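2,3-dihydroxybenzoate-AMP ligase (Mycobacterium smegmatis, PDB 5KEI) belongs to the ANL family of AMP-binding enzymes, which pair a large N-terminal part with a small C-terminal domain. Local coordinates at residues A[26-29]-A[30-34]; A[72-75]-A[76-80]. All coordinates share one frame; numbering follows the deposited sequence.

Interaction 1. Residues A[26-29]-A[30-34]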
loop_
_atom_site.group_PDB
_atom_site.type_symbol
_atom_site.label_atom_id
_atom_site.label_comp_id
_atom_site.label_asym_id
_atom_site.label_seq_id
_atom_site.Cartn_x
_atom_site.Cartn_y
_atom_site.Cartn_z
ATOM N N THR A 26 -7.438 -0.316 14.295
ATOM C CA THR A 26 -8.176 -1.528 14.605
ATOM C C THR A 26 -7.158 -2.642 14.817
ATOM O O THR A 26 -6.565 -3.114 13.870
ATOM C CB THR A 26 -9.148 -1.927 13.481
ATOM O OG1 THR A 26 -9.981 -0.813 13.133
ATOM C CG2 THR A 26 -9.999 -3.107 13.916
ATOM N N PRO A 27 -6.939 -3.043 16.073
ATOM C CA PRO A 27 -5.860 -3.993 16.355
ATOM C C PRO A 27 -6.157 -5.397 15.872
ATOM O O PRO A 27 -7.297 -5.710 15.570
ATOM C CB PRO A 27 -5.755 -3.964 17.890
ATOM C CG PRO A 27 -7.056 -3.434 18.379
ATOM C CD PRO A 27 -7.573 -2.516 17.298
ATOM N N PHE A 28 -5.127 -6.234 15.793
ATOM C CA PHE A 28 -5.335 -7.663 15.601
ATOM C C PHE A 28 -6.000 -8.233 16.843
ATOM O O PHE A 28 -5.615 -7.900 17.958
ATOM C CB PHE A 28 -4.016 -8.384 15.346
ATOM C CG PHE A 28 -3.478 -8.182 13.975
ATOM C CD1 PHE A 28 -3.607 -9.178 13.013
ATOM C CD2 PHE A 28 -2.850 -6.987 13.633
ATOM C CE1 PHE A 28 -3.115 -8.996 11.745
ATOM C CE2 PHE A 28 -2.356 -6.795 12.358
ATOM C CZ PHE A 28 -2.484 -7.803 11.412
ATOM N N PRO A 29 -6.997 -9.097 16.656
ATOM C CA PRO A 29 -7.585 -9.764 17.821
ATOM C C PRO A 29 -6.533 -10.549 18.614
ATOM O O PRO A 29 -5.668 -11.199 18.028
ATOM C CB PRO A 29 -8.624 -10.702 17.202
ATOM C CG PRO A 29 -8.904 -10.114 15.822
ATOM C CD PRO A 29 -7.592 -9.546 15.384
ATOM N N ALA A 30 -6.619 -10.463 19.936
ATOM C CA ALA A 30 -5.687 -11.109 20.862
ATOM C C ALA A 30 -5.355 -12.571 20.526
ATOM O O ALA A 30 -4.183 -12.961 20.530
ATOM C CB ALA A 30 -6.241 -11.017 22.281
ATOM N N GLU A 31 -6.366 -13.378 20.225
ATOM C CA GLU A 31 -6.131 -14.801 20.005
ATOM C C GLU A 31 -5.347 -15.056 18.712
ATOM O O GLU A 31 -4.536 -15.985 18.648
ATOM C CB GLU A 31 -7.456 -15.581 19.998
ATOM C CG GLU A 31 -8.382 -15.320 18.795
ATOM C CD GLU A 31 -9.184 -14.011 18.902
ATOM O OE1 GLU A 31 -8.972 -13.252 19.887
ATOM O OE2 GLU A 31 -10.028 -13.748 17.998
ATOM N N ARG A 32 -5.575 -14.233 17.688
ATOM C CA ARG A 32 -4.830 -14.367 16.434
ATOM C C ARG A 32 -3.404 -13.860 16.657
ATOM O O ARG A 32 -2.443 -14.462 16.184
ATOM C CB ARG A 32 -5.510 -13.608 15.280
ATOM C CG ARG A 32 -6.884 -14.146 14.833
ATOM C CD ARG A 32 -7.486 -13.229 13.767
ATOM N NE ARG A 32 -6.518 -12.985 12.693
ATOM C CZ ARG A 32 -6.501 -11.922 11.886
ATOM N NH1 ARG A 32 -7.419 -10.967 11.990
ATOM N NH2 ARG A 32 -5.558 -11.822 10.953
ATOM N N ALA A 33 -3.272 -12.761 17.391
ATOM C CA ALA A 33 -1.962 -12.196 17.686
ATOM C C ALA A 33 -1.084 -13.225 18.397
ATOM O O ALA A 33 0.058 -13.454 17.988
ATOM C CB ALA A 33 -2.103 -10.937 18.526
ATOM N N GLN A 34 -1.629 -13.866 19.434
ATOM C CA GLN A 34 -0.897 -14.904 20.169
ATOM C C GLN A 34 -0.474 -16.059 19.259
ATOM O O GLN A 34 0.672 -16.528 19.329
ATOM C CB GLN A 34 -1.741 -15.428 21.331
ATOM C CG GLN A 34 -1.045 -16.462 22.224
ATOM C CD GLN A 34 0.382 -16.076 22.625
ATOM O OE1 GLN A 34 0.685 -14.909 22.924
ATOM N NE2 GLN A 34 1.272 -17.070 22.622
#

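Interaction 2. Residues A[72-75]-A[76-80]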
loop_
_atom_site.group_PDB
_atom_site.type_symbol
_atom_site.label_atom_id
_atom_site.label_comp_id
_atom_site.label_asym_id
_atom_site.label_seq_id
_atom_site.Cartn_x
_atom_site.Cartn_y
_atom_site.Cartn_z
ATOM N N THR A 72 27.571 2.087 4.421
ATOM C CA THR A 72 27.616 0.778 5.052
ATOM C C THR A 72 26.526 0.711 6.121
ATOM O O THR A 72 25.964 1.746 6.501
ATOM C CB THR A 72 28.978 0.507 5.702
ATOM O OG1 THR A 72 29.176 1.442 6.770
ATOM C CG2 THR A 72 30.102 0.669 4.689
ATOM N N TYR A 73 26.237 -0.493 6.610
ATOM C CA TYR A 73 25.221 -0.678 7.642
ATOM C C TYR A 73 25.568 0.051 8.932
ATOM O O TYR A 73 24.677 0.543 9.623
ATOM C CB TYR A 73 25.000 -2.169 7.930
ATOM C CG TYR A 73 24.040 -2.837 6.970
ATOM C CD1 TYR A 73 22.659 -2.733 7.144
ATOM C CD2 TYR A 73 24.515 -3.564 5.874
ATOM C CE1 TYR A 73 21.773 -3.341 6.246
ATOM C CE2 TYR A 73 23.643 -4.178 4.981
ATOM C CZ TYR A 73 22.275 -4.062 5.173
ATOM O OH TYR A 73 21.426 -4.673 4.285
ATOM N N ALA A 74 26.860 0.130 9.252
ATOM C CA ALA A 74 27.306 0.845 10.448
ATOM C C ALA A 74 27.130 2.354 10.282
ATOM O O ALA A 74 26.662 3.047 11.193
ATOM C CB ALA A 74 28.757 0.508 10.770
ATOM N N GLU A 75 27.497 2.851 9.111
ATOM C CA GLU A 75 27.318 4.259 8.773
ATOM C C GLU A 75 25.848 4.665 8.713
ATOM O O GLU A 75 25.499 5.756 9.152
ATOM C CB GLU A 75 28.008 4.561 7.440
ATOM C CG GLU A 75 29.521 4.433 7.544
ATOM C CD GLU A 75 30.233 4.376 6.205
ATOM O OE1 GLU A 75 29.560 4.465 5.154
ATOM O OE2 GLU A 75 31.479 4.228 6.215
ATOM N N LEU A 76 24.992 3.793 8.174
ATOM C CA LEU A 76 23.557 4.093 8.063
ATOM C C LEU A 76 22.884 4.090 9.444
ATOM O O LEU A 76 22.009 4.915 9.727
ATOM C CB LEU A 76 22.865 3.091 7.119
ATOM C CG LEU A 76 21.341 3.170 6.971
ATOM C CD1 LEU A 76 20.877 4.572 6.589
ATOM C CD2 LEU A 76 20.838 2.143 5.954
ATOM N N ASP A 77 23.310 3.166 10.300
ATOM C CA ASP A 77 22.794 3.064 11.662
ATOM C C ASP A 77 23.017 4.344 12.484
ATOM O O ASP A 77 22.162 4.728 13.285
ATOM C CB ASP A 77 23.445 1.878 12.373
ATOM C CG ASP A 77 22.617 1.362 13.540
ATOM O OD1 ASP A 77 21.371 1.367 13.439
ATOM O OD2 ASP A 77 23.213 0.953 14.560
ATOM N N ARG A 78 24.169 4.991 12.294
ATOM C CA ARG A 78 24.485 6.235 12.999
ATOM C C ARG A 78 23.667 7.398 12.441
ATOM O O ARG A 78 23.153 8.225 13.193
ATOM C CB ARG A 78 25.979 6.575 12.899
ATOM C CG ARG A 78 26.899 5.600 13.616
ATOM C CD ARG A 78 28.361 5.950 13.358
ATOM N NE ARG A 78 29.202 4.752 13.254
ATOM C CZ ARG A 78 29.971 4.451 12.207
ATOM N NH1 ARG A 78 30.032 5.263 11.157
ATOM N NH2 ARG A 78 30.692 3.335 12.213
ATOM N N LEU A 79 23.565 7.450 11.115
ATOM C CA LEU A 79 22.802 8.485 10.445
ATOM C C LEU A 79 21.361 8.518 10.920
ATOM O O LEU A 79 20.833 9.584 11.207
ATOM C CB LEU A 79 22.846 8.281 8.936
ATOM C CG LEU A 79 24.193 8.607 8.303
ATOM C CD1 LEU A 79 24.169 8.228 6.825
ATOM C CD2 LEU A 79 24.490 10.079 8.489
ATOM N N ALA A 80 20.734 7.347 11.001
ATOM C CA ALA A 80 19.365 7.253 11.482
ATOM C C ALA A 80 19.268 7.725 12.929
ATOM O O ALA A 80 18.315 8.417 13.288
ATOM C CB ALA A 80 18.845 5.832 11.355
#

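Interaction 1. Residues A[26-29]-A[30-34]
Pro-29 is the N-cap of helix 30-38, and Arg-32, three residues further on, folds back beside it. Proline suits this place: its ring holds phi in a range compatible with a helix start and it has no N-H to give, while its carbonyl can open the helical bonding. Pro-29 O takes the Ala-33 N-H at 2.9 Å in a nearly straight bond, and Arg-32 N adds a weak one to the same oxygen. The Arg-32 side chain lies beside the proline ring and points the same way. Its CG stands anti to the carbonyl carbon, and the chain runs extended through chi2 before bending at chi3 (51°). That bend carries the guanidinium back toward the loop, with NH1 3.7 Å from Pro-29 CD. The side chain of Phe-28, the residue before the cap, crosses that of Arg-32 at about a right angle. Its CD1 lies over one guanidinium face, offset toward the rim, whereas Arg-32 NH2 comes up to the edge of the ring, close to its plane; the ring and guanidinium planes are 59° apart. Carbon therefore packs on the flat face, where the guanidinium is least polar, and the N-H groups are left to bond elsewhere: NH1 to Asn-413 and NH2 to Tyr-36. Trp-42 packs edge-to-face with Phe-28, so the aromatic ring bridges the helix start and the chain beyond the helix. The short CB of Ala-33 points toward the cap, 3.6 Å from Pro-29 O, and touches Trp-42. Glu-31 has CG between its backbone N and carbonyl carbon (chi1 69°) and bends again at chi2, which turns the carboxylate back to the cap, OE2 lying 3.4 Å from Pro-29 CB.

Interaction 2. Residues A[72-75]-A[76-80]
The main-chain carbonyl of Thr-72 receives the Leu-76 N-H at 2.8 Å, the first of the i to i+4 bonds of helix 73-88. Asp-77 N to Tyr-73 O and Leu-79 N to Glu-75 O continue the series, with a weak bond from Arg-78 N to Ala-74 O between them. The N-terminal end of the helix is closed by a capping box. Glu-75 N, which has no earlier carbonyl of the helix to bond, donates its N-H to Thr-72 OG1 at 3.2 Å, and Thr-72 N returns a bond of 3.2 Å to Glu-75 OE1. This second donor reaches OE1 from well above the carboxylate plane, 55° out of it, although its N-H points almost straight at the oxygen. Threonine, with a short hydroxyl-bearing branch, and glutamate, whose extended chain reaches back to the Thr-72 N-H, suit these roles. Arg-78 lies back along the helix: Ala-74 O sits over the centre of its guanidinium, 3.6 Å above the plane, and NH2 reaches Ala-74 CB at 3.7 Å. Its NH1 remains 5.3 Å from Glu-75 OE2, so the opposite charges do not touch. Asp-77 instead spends both carboxylate oxygens in salt bridges, to Arg-117 and Arg-52, while Tyr-73 OH bonds to Ala-274 O, and Leu-76 packs among helices 49-57 and 107-117 and strand 62-65. The carboxylate of Glu-75, near the positive end of the helix dipole, is probably stabilised in its charged form, and Arg-78, close by without touching it, may add to this.

How the interactions relate
Both contacts are the first turns of helices, and they come in series along the chain: 26-34 opens helix 30-38, and 72-80 opens helix 73-88, with helix 49-57 and strands 62-65 and 70-72 in between. Their centres are 34 Å apart and their nearest atoms about 25 Å, so they do not touch. Interaction 1 is a surface contact tied to the loop at Asn-413, linking the start of the chain to a region far along the sequence. Interaction 2 follows edge strand 70-72 of a mixed sheet and is partly buried against helices 49-57 and 107-117 and strand 62-65. One helix start is thus joined to a distant loop, the other to a sheet edge and its neighbouring helices.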